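Local coordinates for type I modular polyketide synthase (Streptomyces albus subsp. albus, PDB 6IYR), which probably selects an acyl-coenzyme A extender unit and, as the acyltransferase domain of salinomycin synthase module 8, loads its acyl group for polyketide chain extension, at residues A[126-131]-A[393-398]; A[225-230]-A[348-353]; A[398-403]-A[424-429]; A[151-156]-A[203-208]. One frame throughout, in Å; residues are numbered along the deposited sequence.

Contact 1 (A[126-131]-A[393-398])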
loop_
_atom_site.group_PDB
_atom_site.type_symbol
_atom_site.label_atom_id
_atom_site.label_comp_id
_atom_site.label_asym_id
_atom_site.label_seq_id
_atom_site.Cartn_x
_atom_site.Cartn_y
_atom_site.Cartn_z
ATOM N N ASP A 126 3.995 15.346 6.118
ATOM C CA ASP A 126 5.396 14.932 6.090
ATOM C C ASP A 126 5.698 13.875 7.139
ATOM O O ASP A 126 6.789 13.333 7.199
ATOM C CB ASP A 126 6.334 16.143 6.308
ATOM C CG ASP A 126 5.967 16.955 7.536
ATOM O OD1 ASP A 126 5.034 16.574 8.270
ATOM O OD2 ASP A 126 6.576 18.016 7.719
ATOM N N ARG A 127 4.778 13.659 8.050
ATOM C CA ARG A 127 4.918 12.496 8.892
ATOM C C ARG A 127 4.163 11.335 8.295
ATOM O O ARG A 127 3.144 10.884 8.809
ATOM C CB ARG A 127 4.465 12.829 10.284
ATOM C CG ARG A 127 5.346 13.922 10.846
ATOM C CD ARG A 127 5.370 13.856 12.346
ATOM N NE ARG A 127 4.113 14.377 12.830
ATOM C CZ ARG A 127 3.344 13.786 13.725
ATOM N NH1 ARG A 127 2.230 14.390 14.101
ATOM N NH2 ARG A 127 3.718 12.653 14.292
ATOM N N THR A 128 4.705 10.821 7.212
ATOM C CA THR A 128 3.879 10.006 6.360
ATOM C C THR A 128 3.843 8.536 6.808
ATOM O O THR A 128 4.862 7.939 7.163
ATOM C CB THR A 128 4.130 10.289 4.859
ATOM O OG1 THR A 128 4.064 9.099 4.061
ATOM C CG2 THR A 128 5.390 11.028 4.650
ATOM N N VAL A 129 2.627 7.993 6.859
ATOM C CA VAL A 129 2.426 6.618 7.259
ATOM C C VAL A 129 2.440 5.688 6.057
ATOM O O VAL A 129 1.718 5.927 5.061
ATOM C CB VAL A 129 1.086 6.470 7.967
ATOM C CG1 VAL A 129 0.866 5.017 8.314
ATOM C CG2 VAL A 129 1.041 7.342 9.194
ATOM N N PHE A 130 3.295 4.675 6.087
ATOM C CA PHE A 130 3.233 3.619 5.061
ATOM C C PHE A 130 2.254 2.475 5.478
ATOM O O PHE A 130 2.394 1.880 6.559
ATOM C CB PHE A 130 4.607 3.012 4.765
ATOM C CG PHE A 130 5.555 3.913 3.973
ATOM C CD1 PHE A 130 5.255 5.252 3.725
ATOM C CD2 PHE A 130 6.824 3.454 3.651
ATOM C CE1 PHE A 130 6.160 6.062 3.064
ATOM C CE2 PHE A 130 7.766 4.278 3.022
ATOM C CZ PHE A 130 7.423 5.584 2.735
ATOM N N VAL A 131 1.358 2.117 4.557
ATOM C CA VAL A 131 0.346 1.069 4.771
ATOM C C VAL A 131 0.625 -0.170 3.929
ATOM O O VAL A 131 0.890 -0.071 2.730
ATOM C CB VAL A 131 -1.052 1.589 4.433
ATOM C CG1 VAL A 131 -2.086 0.481 4.622
ATOM C CG2 VAL A 131 -1.395 2.766 5.317
ATOM N N ALA A 393 -0.799 12.043 6.201
ATOM C CA ALA A 393 -0.768 11.318 4.943
ATOM C C ALA A 393 -0.506 9.835 5.128
ATOM O O ALA A 393 0.389 9.441 5.869
ATOM C CB ALA A 393 0.264 11.896 3.991
ATOM N N PHE A 394 -1.326 9.039 4.445
ATOM C CA PHE A 394 -1.186 7.603 4.404
ATOM C C PHE A 394 -0.914 7.111 3.001
ATOM O O PHE A 394 -1.709 7.326 2.072
ATOM C CB PHE A 394 -2.483 6.962 4.911
ATOM C CG PHE A 394 -2.748 7.248 6.347
ATOM C CD1 PHE A 394 -3.286 8.445 6.726
ATOM C CD2 PHE A 394 -2.443 6.312 7.331
ATOM C CE1 PHE A 394 -3.479 8.742 8.065
ATOM C CE2 PHE A 394 -2.747 6.563 8.654
ATOM C CZ PHE A 394 -3.203 7.791 9.030
ATOM N N VAL A 395 0.149 6.355 2.869
ATOM C CA VAL A 395 0.576 5.859 1.568
ATOM C C VAL A 395 0.547 4.352 1.567
ATOM O O VAL A 395 1.313 3.695 2.271
ATOM C CB VAL A 395 1.982 6.361 1.204
ATOM C CG1 VAL A 395 2.540 5.687 -0.020
ATOM C CG2 VAL A 395 1.951 7.862 0.949
ATOM N N GLU A 396 -0.283 3.790 0.682
ATOM C CA GLU A 396 -0.317 2.339 0.543
ATOM C C GLU A 396 0.719 1.880 -0.436
ATOM O O GLU A 396 0.691 2.255 -1.592
ATOM C CB GLU A 396 -1.730 1.862 0.155
ATOM C CG GLU A 396 -1.979 0.365 0.364
ATOM C CD GLU A 396 -3.355 -0.046 -0.096
ATOM O OE1 GLU A 396 -4.328 0.494 0.457
ATOM O OE2 GLU A 396 -3.453 -0.863 -1.029
ATOM N N ALA A 397 1.696 1.135 0.068
ATOM C CA ALA A 397 2.774 0.610 -0.724
ATOM C C ALA A 397 2.376 -0.692 -1.382
ATOM O O ALA A 397 3.015 -1.711 -1.129
ATOM C CB ALA A 397 3.982 0.329 0.154
ATOM N N SER A 398 1.425 -0.633 -2.313
ATOM C CA SER A 398 0.868 -1.841 -2.899
ATOM C C SER A 398 0.788 -1.770 -4.415
ATOM O O SER A 398 0.718 -0.675 -4.991
ATOM C CB SER A 398 -0.526 -2.073 -2.340
ATOM O OG SER A 398 -1.399 -1.035 -2.732
#
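Val129 lies alongside Phe394, both side chains pointing the same way from neighbouring parallel strands. The closest approach is 3.6 Å, from Val129 CB to Phe394 CD2, while Val129 CG2 reaches over the ring, 4.3 Å from its centroid and off-centre, in a CH-pi contact. With CG1 anti to the backbone N (chi1 177°), CG2 is left beside that nitrogen and over the phenyl ring. Val131, two residues on, brings its CG2 to the edge of the same ring, near its plane. On the other face of the sheet, Phe130 touches Val395. Thr128 OG1 sits 4.0 Å from Val395 CG2.

The backbones are joined by four hydrogen bonds. Val129 N donates to Ala393 O (2.8 Å), and its carbonyl receives Val395 N in return; Val131 N then donates to Val395 O, and Ala397 N closes the set on Val131 O (3.0 Å). Phe130 and Phe394 bond outward instead, to the flanking strands 215-218 and 419-421 of the central parallel sheet. Helix 379-388 covers the Val129, Val131 and Phe394 face through Leu386, Leu387 and Phe379. Outside its backbone the contact is thus almost wholly apolar, and the buried Thr128 OG1 has no polar partner in the model: the four backbone bonds fix the parallel register, and apolar packing, including the CH-pi contact, probably adds to it.

Contact 2 (A[225-230]-A[348-353])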
loop_
_atom_site.group_PDB
_atom_site.type_symbol
_atom_site.label_atom_id
_atom_site.label_comp_id
_atom_site.label_asym_id
_atom_site.label_seq_id
_atom_site.Cartn_x
_atom_site.Cartn_y
_atom_site.Cartn_z
ATOM N N ALA A 225 5.748 -7.439 5.730
ATOM C CA ALA A 225 6.440 -6.488 4.884
ATOM C C ALA A 225 6.806 -5.256 5.703
ATOM O O ALA A 225 7.922 -4.752 5.594
ATOM C CB ALA A 225 5.568 -6.092 3.699
ATOM N N ALA A 226 5.859 -4.811 6.523
ATOM C CA ALA A 226 6.036 -3.672 7.397
ATOM C C ALA A 226 7.209 -3.877 8.364
ATOM O O ALA A 226 7.975 -2.939 8.633
ATOM C CB ALA A 226 4.765 -3.399 8.153
ATOM N N ALA A 227 7.413 -5.119 8.788
ATOM C CA ALA A 227 8.455 -5.414 9.762
ATOM C C ALA A 227 9.803 -5.350 9.090
ATOM O O ALA A 227 10.802 -4.945 9.684
ATOM C CB ALA A 227 8.233 -6.791 10.370
ATOM N N ALA A 228 9.840 -5.790 7.852
ATOM C CA ALA A 228 11.052 -5.731 7.091
ATOM C C ALA A 228 11.437 -4.301 6.752
ATOM O O ALA A 228 12.622 -3.944 6.761
ATOM C CB ALA A 228 10.923 -6.545 5.842
ATOM N N VAL A 229 10.458 -3.478 6.439
ATOM C CA VAL A 229 10.749 -2.105 6.071
ATOM C C VAL A 229 11.167 -1.350 7.333
ATOM O O VAL A 229 11.998 -0.471 7.284
ATOM C CB VAL A 229 9.533 -1.442 5.369
ATOM C CG1 VAL A 229 9.689 0.075 5.269
ATOM C CG2 VAL A 229 9.298 -2.061 3.978
ATOM N N ALA A 230 10.538 -1.642 8.455
ATOM C CA ALA A 230 10.818 -0.947 9.687
ATOM C C ALA A 230 12.135 -1.394 10.342
ATOM O O ALA A 230 12.596 -0.765 11.292
ATOM C CB ALA A 230 9.668 -1.169 10.668
ATOM N N VAL A 348 11.951 2.217 12.394
ATOM C CA VAL A 348 10.789 3.022 12.058
ATOM C C VAL A 348 9.646 2.566 12.941
ATOM O O VAL A 348 9.421 1.377 13.092
ATOM C CB VAL A 348 10.332 2.834 10.574
ATOM C CG1 VAL A 348 9.112 3.699 10.299
ATOM C CG2 VAL A 348 11.449 3.188 9.600
ATOM N N PRO A 349 8.938 3.514 13.551
ATOM C CA PRO A 349 7.849 3.142 14.414
ATOM C C PRO A 349 6.893 2.149 13.716
ATOM O O PRO A 349 6.484 2.382 12.554
ATOM C CB PRO A 349 7.155 4.468 14.673
ATOM C CG PRO A 349 8.283 5.497 14.635
ATOM C CD PRO A 349 9.264 4.953 13.628
ATOM N N PHE A 350 6.515 1.099 14.449
ATOM C CA PHE A 350 5.653 0.012 13.957
ATOM C C PHE A 350 4.443 -0.104 14.879
ATOM O O PHE A 350 4.564 -0.448 16.070
ATOM C CB PHE A 350 6.468 -1.285 13.906
ATOM C CG PHE A 350 5.695 -2.498 13.416
ATOM C CD1 PHE A 350 4.726 -3.098 14.214
ATOM C CD2 PHE A 350 6.116 -3.175 12.296
ATOM C CE1 PHE A 350 4.033 -4.210 13.759
ATOM C CE2 PHE A 350 5.495 -4.340 11.874
ATOM C CZ PHE A 350 4.452 -4.865 12.607
ATOM N N LEU A 351 3.289 0.315 14.363
ATOM C CA LEU A 351 2.063 0.268 15.097
ATOM C C LEU A 351 1.322 -1.044 14.784
ATOM O O LEU A 351 0.835 -1.253 13.687
ATOM C CB LEU A 351 1.215 1.482 14.804
ATOM C CG LEU A 351 -0.166 1.508 15.450
ATOM C CD1 LEU A 351 -0.092 1.283 16.950
ATOM C CD2 LEU A 351 -0.877 2.822 15.136
ATOM N N SER A 352 1.313 -1.952 15.752
ATOM C CA SER A 352 0.718 -3.276 15.580
ATOM C C SER A 352 -0.776 -3.180 15.426
ATOM O O SER A 352 -1.490 -2.573 16.240
ATOM C CB SER A 352 1.045 -4.163 16.770
ATOM O OG SER A 352 0.472 -5.456 16.623
ATOM N N THR A 353 -1.263 -3.815 14.380
ATOM C CA THR A 353 -2.708 -3.951 14.219
ATOM C C THR A 353 -3.186 -5.227 14.922
ATOM O O THR A 353 -4.387 -5.520 14.949
ATOM C CB THR A 353 -3.077 -3.998 12.739
ATOM O OG1 THR A 353 -2.362 -5.057 12.103
ATOM C CG2 THR A 353 -2.712 -2.683 12.076
#
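Phe350 presents the rim of its ring to one side of helix 222-230, where three alanines allow it to come close. Its CE2 approaches the backbone N of Ala227 to 3.7 Å, with that nitrogen at the ring edge and in the ring plane. Ala226 CB comes to the same corner obliquely, 3.9 Å from Phe350 CE2, and Ala230 CB reaches the edge nearer CD2. The ring gets there because CG stands anti to the backbone N (chi1 180°), extending the side chain straight out from the strand toward the helix. Val348 also faces the helix and sets its CB 4.1 Å from Ala230 CB.

The polar link is at Ala230, whose O accepts Val348 N at 3.2 Å. Val216 of strand 215-218 packs against Ala226, Ala230 and Phe350, and Leu364 also touches Phe350. The helix follows Ser220 of the GHSQG sequence, probably the acyl-accepting nucleophile as in related acyltransferases. The small alanines permit a close approach, held probably by dispersion and burial of apolar surface, while the one hydrogen bond between these segments, joined by a backbone bond between Ala230 and Glu347, ties Ala230 to the incoming chain.

Contact 3 (A[398-403]-A[424-429])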
loop_
_atom_site.group_PDB
_atom_site.type_symbol
_atom_site.label_atom_id
_atom_site.label_comp_id
_atom_site.label_asym_id
_atom_site.label_seq_id
_atom_site.Cartn_x
_atom_site.Cartn_y
_atom_site.Cartn_z
ATOM N N SER A 398 1.425 -0.633 -2.313
ATOM C CA SER A 398 0.868 -1.841 -2.899
ATOM C C SER A 398 0.788 -1.770 -4.415
ATOM O O SER A 398 0.718 -0.675 -4.991
ATOM C CB SER A 398 -0.526 -2.073 -2.340
ATOM O OG SER A 398 -1.399 -1.035 -2.732
ATOM N N ALA A 399 0.484 -2.921 -5.007
ATOM C CA ALA A 399 0.364 -3.076 -6.450
ATOM C C ALA A 399 -1.001 -2.604 -6.982
ATOM O O ALA A 399 -1.176 -2.407 -8.191
ATOM C CB ALA A 399 0.582 -4.536 -6.812
ATOM N N HIS A 400 -1.926 -2.408 -6.044
ATOM C CA HIS A 400 -3.291 -2.021 -6.298
ATOM C C HIS A 400 -3.919 -1.642 -4.963
ATOM O O HIS A 400 -3.795 -2.389 -4.016
ATOM C CB HIS A 400 -4.066 -3.188 -6.884
ATOM C CG HIS A 400 -5.441 -2.812 -7.304
ATOM N ND1 HIS A 400 -5.692 -2.136 -8.478
ATOM C CD2 HIS A 400 -6.628 -2.926 -6.671
ATOM C CE1 HIS A 400 -6.973 -1.826 -8.538
ATOM N NE2 HIS A 400 -7.562 -2.283 -7.446
ATOM N N PRO A 401 -4.604 -0.483 -4.877
ATOM C CA PRO A 401 -5.152 0.044 -3.628
ATOM C C PRO A 401 -6.319 -0.753 -3.067
ATOM O O PRO A 401 -7.345 -0.809 -3.685
ATOM C CB PRO A 401 -5.658 1.429 -3.989
ATOM C CG PRO A 401 -5.231 1.684 -5.399
ATOM C CD PRO A 401 -4.925 0.368 -6.032
ATOM N N VAL A 402 -6.208 -1.268 -1.853
ATOM C CA VAL A 402 -7.264 -2.094 -1.287
ATOM C C VAL A 402 -7.659 -1.640 0.108
ATOM O O VAL A 402 -8.607 -2.117 0.661
ATOM C CB VAL A 402 -6.865 -3.580 -1.246
ATOM C CG1 VAL A 402 -6.634 -4.114 -2.647
ATOM C CG2 VAL A 402 -5.605 -3.788 -0.421
ATOM N N LEU A 403 -6.987 -0.659 0.657
ATOM C CA LEU A 403 -7.265 -0.198 2.004
ATOM C C LEU A 403 -7.404 1.284 2.057
ATOM O O LEU A 403 -7.577 1.912 3.097
ATOM C CB LEU A 403 -6.140 -0.634 2.947
ATOM C CG LEU A 403 -6.266 -2.086 3.432
ATOM C CD1 LEU A 403 -5.087 -2.460 4.321
ATOM C CD2 LEU A 403 -7.569 -2.223 4.183
ATOM N N LEU A 424 0.672 1.700 -7.030
ATOM C CA LEU A 424 0.340 1.246 -8.342
ATOM C C LEU A 424 -1.106 0.863 -8.425
ATOM O O LEU A 424 -1.815 0.790 -7.415
ATOM C CB LEU A 424 1.211 0.090 -8.696
ATOM C CG LEU A 424 2.725 0.300 -8.553
ATOM C CD1 LEU A 424 3.395 -1.003 -8.956
ATOM C CD2 LEU A 424 3.300 1.413 -9.429
ATOM N N ARG A 425 -1.507 0.461 -9.620
ATOM C CA ARG A 425 -2.838 -0.052 -9.855
ATOM C C ARG A 425 -2.786 -1.230 -10.792
ATOM O O ARG A 425 -1.906 -1.284 -11.610
ATOM C CB ARG A 425 -3.628 1.006 -10.598
ATOM C CG ARG A 425 -4.663 1.623 -9.744
ATOM C CD ARG A 425 -4.255 3.039 -9.480
ATOM N NE ARG A 425 -5.154 3.900 -10.204
ATOM C CZ ARG A 425 -5.642 5.033 -9.720
ATOM N NH1 ARG A 425 -6.502 5.736 -10.440
ATOM N NH2 ARG A 425 -5.226 5.491 -8.550
ATOM N N ARG A 426 -3.855 -2.019 -10.820
ATOM C CA ARG A 426 -3.958 -3.109 -11.756
ATOM C C ARG A 426 -3.761 -2.604 -13.191
ATOM O O ARG A 426 -4.305 -1.585 -13.587
ATOM C CB ARG A 426 -5.307 -3.782 -11.626
ATOM C CG ARG A 426 -5.388 -5.108 -12.369
ATOM C CD ARG A 426 -6.325 -6.045 -11.619
ATOM N NE ARG A 426 -7.520 -5.312 -11.253
ATOM C CZ ARG A 426 -8.058 -5.261 -10.047
ATOM N NH1 ARG A 426 -9.155 -4.547 -9.859
ATOM N NH2 ARG A 426 -7.610 -6.018 -9.072
ATOM N N ASP A 427 -2.951 -3.324 -13.936
ATOM C CA ASP A 427 -2.606 -2.990 -15.316
ATOM C C ASP A 427 -1.864 -1.676 -15.415
ATOM O O ASP A 427 -1.469 -1.308 -16.513
ATOM C CB ASP A 427 -3.843 -3.012 -16.244
ATOM C CG ASP A 427 -4.514 -4.401 -16.311
ATOM O OD1 ASP A 427 -3.820 -5.441 -16.193
ATOM O OD2 ASP A 427 -5.755 -4.467 -16.412
ATOM N N GLU A 428 -1.529 -1.049 -14.277
ATOM C CA GLU A 428 -0.595 0.103 -14.287
ATOM C C GLU A 428 0.559 0.010 -13.266
ATOM O O GLU A 428 0.539 0.639 -12.204
ATOM C CB GLU A 428 -1.351 1.426 -14.100
ATOM C CG GLU A 428 -2.513 1.613 -15.086
ATOM C CD GLU A 428 -3.380 2.816 -14.747
ATOM O OE1 GLU A 428 -4.589 2.748 -14.955
ATOM O OE2 GLU A 428 -2.884 3.780 -14.135
ATOM N N GLY A 429 1.611 -0.668 -13.672
ATOM C CA GLY A 429 2.623 -1.134 -12.763
ATOM C C GLY A 429 3.981 -0.572 -13.122
ATOM O O GLY A 429 4.995 -1.190 -12.812
HETATM O O HOH W 1 -1.582 0.970 -4.572
#
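His400 of one loop meets the other through a bond in its ring plane and a stack on its face. Its ND1 accepts the backbone N-H of Arg426 at 3.0 Å, the donor lying only 13° out of the ring plane, so ND1 acts here as the unprotonated nitrogen. The guanidinium of Arg426 folds back over one face of the imidazole, with centres 4.1 Å apart and planes inclined by 27°; bends at chi2 and chi3 bring it round. Pro401 CD covers the opposite face of the ring and also meets Leu424 O at 3.4 Å, and Arg425 CG rests against the same proline at about a right angle.

Beyond the ring, the loops are joined through their backbones. Leu424 N donates to Ser398 O at 3.1 Å, and a water donates both to Ser398 OG and to Leu424 O, tying the start of one loop to that of the other. The Ser398 hydroxyl itself donates to Glu396 OE2, and the two carboxylate oxygens of Glu396 also receive the amides of Val402 and Leu403, fixing the path of the loop as it approaches helix 404-414, for which Leu403 is the N-cap residue. On the other side, a type II turn runs from Arg425 to Glu428. Trp139 NE1 donates to Ala399 O, and the Arg426 side chain touches the same tryptophan.

Loops that follow adjacent parallel strands, here 393-396 and 419-421, and lead into helices are typical of the C-terminal edge of an alpha/beta core.

Contact 4 (A[151-156]-A[203-208])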
loop_
_atom_site.group_PDB
_atom_site.type_symbol
_atom_site.label_atom_id
_atom_site.label_comp_id
_atom_site.label_asym_id
_atom_site.label_seq_id
_atom_site.Cartn_x
_atom_site.Cartn_y
_atom_site.Cartn_z
ATOM N N PRO A 151 15.969 1.551 -10.882
ATOM C CA PRO A 151 17.077 0.803 -10.334
ATOM C C PRO A 151 16.838 0.401 -8.880
ATOM O O PRO A 151 17.218 -0.681 -8.486
ATOM C CB PRO A 151 18.227 1.807 -10.394
ATOM C CG PRO A 151 17.870 2.692 -11.530
ATOM C CD PRO A 151 16.399 2.856 -11.405
ATOM N N VAL A 152 16.207 1.268 -8.100
ATOM C CA VAL A 152 15.955 0.973 -6.685
ATOM C C VAL A 152 14.960 -0.184 -6.509
ATOM O O VAL A 152 15.220 -1.139 -5.774
ATOM C CB VAL A 152 15.404 2.214 -5.973
ATOM C CG1 VAL A 152 14.958 1.879 -4.556
ATOM C CG2 VAL A 152 16.458 3.298 -5.965
ATOM N N PHE A 153 13.873 -0.156 -7.276
ATOM C CA PHE A 153 12.966 -1.309 -7.338
ATOM C C PHE A 153 13.656 -2.563 -7.733
ATOM O O PHE A 153 13.492 -3.600 -7.087
ATOM C CB PHE A 153 11.789 -1.079 -8.266
ATOM C CG PHE A 153 10.698 -2.080 -8.073
ATOM C CD1 PHE A 153 9.944 -2.088 -6.888
ATOM C CD2 PHE A 153 10.569 -3.131 -8.937
ATOM C CE1 PHE A 153 8.955 -3.046 -6.684
ATOM C CE2 PHE A 153 9.567 -4.090 -8.758
ATOM C CZ PHE A 153 8.801 -4.076 -7.611
ATOM N N ALA A 154 14.482 -2.487 -8.764
ATOM C CA ALA A 154 15.005 -3.703 -9.327
ATOM C C ALA A 154 15.969 -4.326 -8.344
ATOM O O ALA A 154 16.131 -5.552 -8.292
ATOM C CB ALA A 154 15.701 -3.441 -10.647
ATOM N N SER A 155 16.655 -3.502 -7.580
ATOM C CA SER A 155 17.705 -4.077 -6.777
ATOM C C SER A 155 17.147 -4.550 -5.420
ATOM O O SER A 155 17.562 -5.576 -4.901
ATOM C CB SER A 155 18.860 -3.096 -6.634
ATOM O OG SER A 155 18.966 -2.660 -5.310
ATOM N N ARG A 156 16.162 -3.842 -4.895
ATOM C CA ARG A 156 15.457 -4.313 -3.696
ATOM C C ARG A 156 14.667 -5.594 -3.947
ATOM O O ARG A 156 14.716 -6.529 -3.153
ATOM C CB ARG A 156 14.531 -3.223 -3.194
ATOM C CG ARG A 156 13.973 -3.479 -1.794
ATOM C CD ARG A 156 15.086 -3.842 -0.828
ATOM N NE ARG A 156 14.642 -3.653 0.539
ATOM C CZ ARG A 156 15.288 -4.125 1.600
ATOM N NH1 ARG A 156 14.825 -3.901 2.814
ATOM N NH2 ARG A 156 16.384 -4.824 1.452
ATOM N N ALA A 203 8.120 0.109 -1.193
ATOM C CA ALA A 203 8.338 1.026 -0.076
ATOM C C ALA A 203 9.709 1.717 -0.185
ATOM O O ALA A 203 9.885 2.856 0.227
ATOM C CB ALA A 203 8.215 0.292 1.249
ATOM N N GLU A 204 10.687 0.948 -0.634
ATOM C CA GLU A 204 12.037 1.408 -0.807
ATOM C C GLU A 204 12.153 2.438 -1.938
ATOM O O GLU A 204 12.870 3.401 -1.794
ATOM C CB GLU A 204 12.899 0.216 -1.132
ATOM C CG GLU A 204 14.368 0.543 -1.187
ATOM C CD GLU A 204 14.957 0.765 0.186
ATOM O OE1 GLU A 204 14.240 0.647 1.224
ATOM O OE2 GLU A 204 16.162 1.059 0.214
ATOM N N VAL A 205 11.323 2.326 -2.968
ATOM C CA VAL A 205 11.216 3.411 -3.986
ATOM C C VAL A 205 10.687 4.680 -3.398
ATOM O O VAL A 205 11.266 5.718 -3.594
ATOM C CB VAL A 205 10.345 2.991 -5.170
ATOM C CG1 VAL A 205 10.253 4.084 -6.240
ATOM C CG2 VAL A 205 10.936 1.743 -5.753
ATOM N N TRP A 206 9.672 4.594 -2.546
ATOM C CA TRP A 206 9.172 5.772 -1.887
ATOM C C TRP A 206 10.279 6.406 -1.052
ATOM O O TRP A 206 10.523 7.609 -1.131
ATOM C CB TRP A 206 7.970 5.457 -1.021
ATOM C CG TRP A 206 6.630 5.417 -1.750
ATOM C CD1 TRP A 206 5.973 4.303 -2.188
ATOM C CD2 TRP A 206 5.799 6.529 -2.095
ATOM N NE1 TRP A 206 4.766 4.646 -2.733
ATOM C CE2 TRP A 206 4.656 6.010 -2.741
ATOM C CE3 TRP A 206 5.912 7.910 -1.937
ATOM C CZ2 TRP A 206 3.625 6.824 -3.204
ATOM C CZ3 TRP A 206 4.841 8.710 -2.326
ATOM C CH2 TRP A 206 3.728 8.172 -2.957
ATOM N N ARG A 207 11.026 5.560 -0.332
ATOM C CA ARG A 207 12.142 5.995 0.507
ATOM C C ARG A 207 13.266 6.643 -0.291
ATOM O O ARG A 207 13.727 7.704 0.050
ATOM C CB ARG A 207 12.728 4.803 1.257
ATOM C CG ARG A 207 12.496 4.793 2.751
ATOM C CD ARG A 207 13.492 3.872 3.453
ATOM N NE ARG A 207 14.651 3.578 2.605
ATOM C CZ ARG A 207 15.893 4.022 2.791
ATOM N NH1 ARG A 207 16.205 4.801 3.818
ATOM N NH2 ARG A 207 16.839 3.679 1.932
ATOM N N ALA A 208 13.672 6.003 -1.369
ATOM C CA ALA A 208 14.684 6.560 -2.285
ATOM C C ALA A 208 14.261 7.918 -2.876
ATOM O O ALA A 208 15.101 8.751 -3.228
ATOM C CB ALA A 208 14.968 5.565 -3.393
HETATM O O HOH W 2 12.425 -2.209 1.523
#
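Val152 opens the contact by pushing both methyls into helix 188-208. Its CG1 lies 3.7 Å from Glu204 CG, with the two side chains crossing at about a right angle, and its CG2 comes equally near Ala208 CB. CG1 is anti to the backbone N and CG2 beside it (chi1 172°), which spreads the two branches over residues one helical turn apart. Phe153 follows, turning its CB and the edge of its ring to Val205 CG2; the CB to CG2 distance is 3.9 Å. The Phe153 side chain also packs on Leu146, Leu147 and Leu202.

A turn after Val152, Arg156 lays its CG against Glu204 CB at 3.9 Å. Its guanidinium does not pair directly with the carboxylate: Arg156 NE and Glu204 OE1 stay 4.4 Å apart, the oxygen being well out of the guanidinium plane. A water bridges them, accepting from Arg156 NE at 2.8 Å and donating weakly to Glu204 OE1. Each charge has a nearer partner: Arg156 NH2 in Glu159, and Glu204 in Arg207, whose NE and NH2 approach from above the carboxylate plane. The segments 151-156 and 203-208 run at 140°, their axes 8.7 Å apart at closest approach. Between them, van der Waals contact of aliphatic carbons probably does most of the work, with a probable modest charge attraction and a bridging water, weakly bound to Glu204, at the polar end of the contact.

From the N terminus, contact 1 opens at 126-131 on a strand of the parallel core and closes at 393-398, enclosing a large part of the chain. Two smaller loops nest inside it in series: contact 4, between 151-156 and 203-208, joins two helices, and contact 2, between 225-230 and 348-353, ties the helix 222-230 to a distant short strand. Contact 3 opens as contact 1 closes, sharing Ser398, and joins the exits of two neighbouring strands. None cross. Contacts 1 and 4 meet where Val395 and Phe130 pack against Trp206, and contacts 2 and 4 where Val229 meets Ala203, joining helices and sheet in one body.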